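PDB 6BS3: ATPase BagA from Mycobacterium tuberculosis H37Rv, which forms one of the two subunits of the heterodimeric BagAB complex, hydrolysing ATP to support resistance against nitric oxide and elevated glycerol. Local coordinates for residues A[50-55]-A[158-163]. Residues are numbered along the deposited sequence; the frame is centred on the assembly and turned at random.
Sequences RKVLLV and AIVVDA
Val160 N donates to Leu53 O at 2.8 Å, an almost straight bond (176° at the hydrogen), while the CA-H of Ile159 touches the same oxygen. The pattern repeats one step on: Val160 O takes the N-H of Val55 and the CA-H of Leu54. Further along, Val55 O accepts from Asp162 N, and at the other end Leu53 N reaches Ala158 O at a longer 3.1 Å. This is regular parallel pairing between neighbouring strands, whose N-to-C directions differ by 16°.

On one face Ile159 and Leu53 lie side by side, CD1 of Ile159 resting 3.7 Å from CB of Leu53. The chi1 of -49° sets the Ile159 ethyl arm beside its own backbone N and turns CG2 the other way, to meet CG2 of Val55 at 3.7 Å. One isoleucine thus bridges two residues of 50-55, and Val161 CG2 touches Val55 CB just beyond. On the other face, Val52 sends CG1 obliquely across to CG2 of Val160, 3.9 Å away, and its CG2 touches CB of Ala158 at 4.1 Å.

Past Val161, Asp162 hydrogen-bonds through OD2 to OG of Ser35 of the P-loop, near Lys34, the magnesium ion and ADP; an aspartate here is consistent with a Walker B position. Both strands are internal to the sheet of this ArsA-family ATPase, with 86-92 flanking 51-56 and 23-28 flanking 158-162. Helix 130-146 packs over Leu53, Ile159 and Val161, and helix 34-46 packs against Val52 on the opposite face.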
loop_
_atom_site.group_PDB
_atom_site.type_symbol
_atom_site.label_atom_id
_atom_site.label_comp_id
_atom_site.label_asym_id
_atom_site.label_seq_id
_atom_site.Cartn_x
_atom_site.Cartn_y
_atom_site.Cartn_z
ATOM N N ARG A 50 -5.329 19.890 -26.054
ATOM C CA ARG A 50 -6.302 18.828 -25.778
ATOM C C ARG A 50 -6.896 18.984 -24.361
ATOM O O ARG A 50 -6.343 19.714 -23.541
ATOM C CB ARG A 50 -5.684 17.430 -25.980
ATOM C CG ARG A 50 -4.999 17.258 -27.351
ATOM C CD ARG A 50 -5.277 15.917 -27.996
ATOM N NE ARG A 50 -4.923 14.800 -27.120
ATOM C CZ ARG A 50 -5.306 13.543 -27.312
ATOM N NH1 ARG A 50 -6.054 13.220 -28.359
ATOM N NH2 ARG A 50 -4.949 12.598 -26.454
ATOM N N LYS A 51 -8.044 18.366 -24.105
ATOM C CA LYS A 51 -8.711 18.457 -22.803
ATOM C C LYS A 51 -8.847 17.062 -22.224
ATOM O O LYS A 51 -9.548 16.235 -22.803
ATOM C CB LYS A 51 -10.084 19.150 -22.919
ATOM C CG LYS A 51 -10.699 19.506 -21.563
ATOM C CD LYS A 51 -12.174 19.866 -21.672
ATOM C CE LYS A 51 -12.416 21.280 -22.120
ATOM N NZ LYS A 51 -13.817 21.686 -21.843
ATOM N N VAL A 52 -8.162 16.799 -21.094
ATOM C CA VAL A 52 -8.172 15.488 -20.438
ATOM C C VAL A 52 -8.778 15.566 -19.023
ATOM O O VAL A 52 -8.520 16.523 -18.288
ATOM C CB VAL A 52 -6.754 14.843 -20.474
ATOM C CG1 VAL A 52 -6.672 13.579 -19.616
ATOM C CG2 VAL A 52 -6.328 14.534 -21.914
ATOM N N LEU A 53 -9.602 14.565 -18.661
ATOM C CA LEU A 53 -10.180 14.472 -17.326
ATOM C C LEU A 53 -9.425 13.434 -16.480
ATOM O O LEU A 53 -9.287 12.278 -16.892
ATOM C CB LEU A 53 -11.701 14.173 -17.362
ATOM C CG LEU A 53 -12.424 14.178 -15.994
ATOM C CD1 LEU A 53 -12.483 15.582 -15.381
ATOM C CD2 LEU A 53 -13.810 13.628 -16.119
ATOM N N LEU A 54 -8.932 13.855 -15.301
ATOM C CA LEU A 54 -8.249 12.990 -14.327
ATOM C C LEU A 54 -9.274 12.638 -13.221
ATOM O O LEU A 54 -9.764 13.526 -12.513
ATOM C CB LEU A 54 -6.995 13.703 -13.755
ATOM C CG LEU A 54 -6.199 12.981 -12.662
ATOM C CD1 LEU A 54 -5.622 11.617 -13.170
ATOM C CD2 LEU A 54 -5.145 13.897 -12.074
ATOM N N VAL A 55 -9.615 11.345 -13.104
ATOM C CA VAL A 55 -10.655 10.826 -12.194
ATOM C C VAL A 55 -10.107 9.960 -11.053
ATOM O O VAL A 55 -9.302 9.066 -11.303
ATOM C CB VAL A 55 -11.715 10.033 -13.015
ATOM C CG1 VAL A 55 -12.850 9.500 -12.128
ATOM C CG2 VAL A 55 -12.275 10.855 -14.176
ATOM N N ALA A 158 -9.640 12.521 -23.718
ATOM C CA ALA A 158 -9.336 11.295 -22.974
ATOM C C ALA A 158 -9.739 11.452 -21.522
ATOM O O ALA A 158 -9.847 12.571 -21.014
ATOM C CB ALA A 158 -7.839 10.951 -23.063
ATOM N N ILE A 159 -9.960 10.318 -20.861
ATOM C CA ILE A 159 -10.274 10.200 -19.438
ATOM C C ILE A 159 -9.197 9.298 -18.840
ATOM O O ILE A 159 -8.946 8.201 -19.349
ATOM C CB ILE A 159 -11.697 9.603 -19.177
ATOM C CG1 ILE A 159 -12.819 10.316 -20.012
ATOM C CG2 ILE A 159 -12.035 9.544 -17.669
ATOM C CD1 ILE A 159 -13.139 11.709 -19.721
ATOM N N VAL A 160 -8.555 9.768 -17.773
ATOM C CA VAL A 160 -7.537 8.986 -17.071
ATOM C C VAL A 160 -8.070 8.717 -15.666
ATOM O O VAL A 160 -8.414 9.647 -14.937
ATOM C CB VAL A 160 -6.109 9.616 -17.083
ATOM C CG1 VAL A 160 -5.099 8.694 -16.385
ATOM C CG2 VAL A 160 -5.651 9.940 -18.524
ATOM N N VAL A 161 -8.222 7.440 -15.331
ATOM C CA VAL A 161 -8.711 7.050 -14.024
ATOM C C VAL A 161 -7.548 6.545 -13.168
ATOM O O VAL A 161 -6.815 5.635 -13.581
ATOM C CB VAL A 161 -9.906 6.044 -14.095
ATOM C CG1 VAL A 161 -10.453 5.714 -12.708
ATOM C CG2 VAL A 161 -11.023 6.582 -14.984
ATOM N N ASP A 162 -7.354 7.197 -11.989
ATOM C CA ASP A 162 -6.456 6.783 -10.918
ATOM C C ASP A 162 -7.381 5.726 -10.259
ATOM O O ASP A 162 -8.300 6.050 -9.506
ATOM C CB ASP A 162 -6.140 7.981 -10.015
ATOM C CG ASP A 162 -5.390 7.738 -8.717
ATOM O OD1 ASP A 162 -4.998 6.582 -8.454
ATOM O OD2 ASP A 162 -5.215 8.698 -7.957
ATOM N N ALA A 163 -7.229 4.480 -10.711
ATOM C CA ALA A 163 -8.114 3.357 -10.399
ATOM C C ALA A 163 -7.814 2.614 -9.075
ATOM O O ALA A 163 -6.721 2.765 -8.530
ATOM C CB ALA A 163 -8.092 2.378 -11.580
#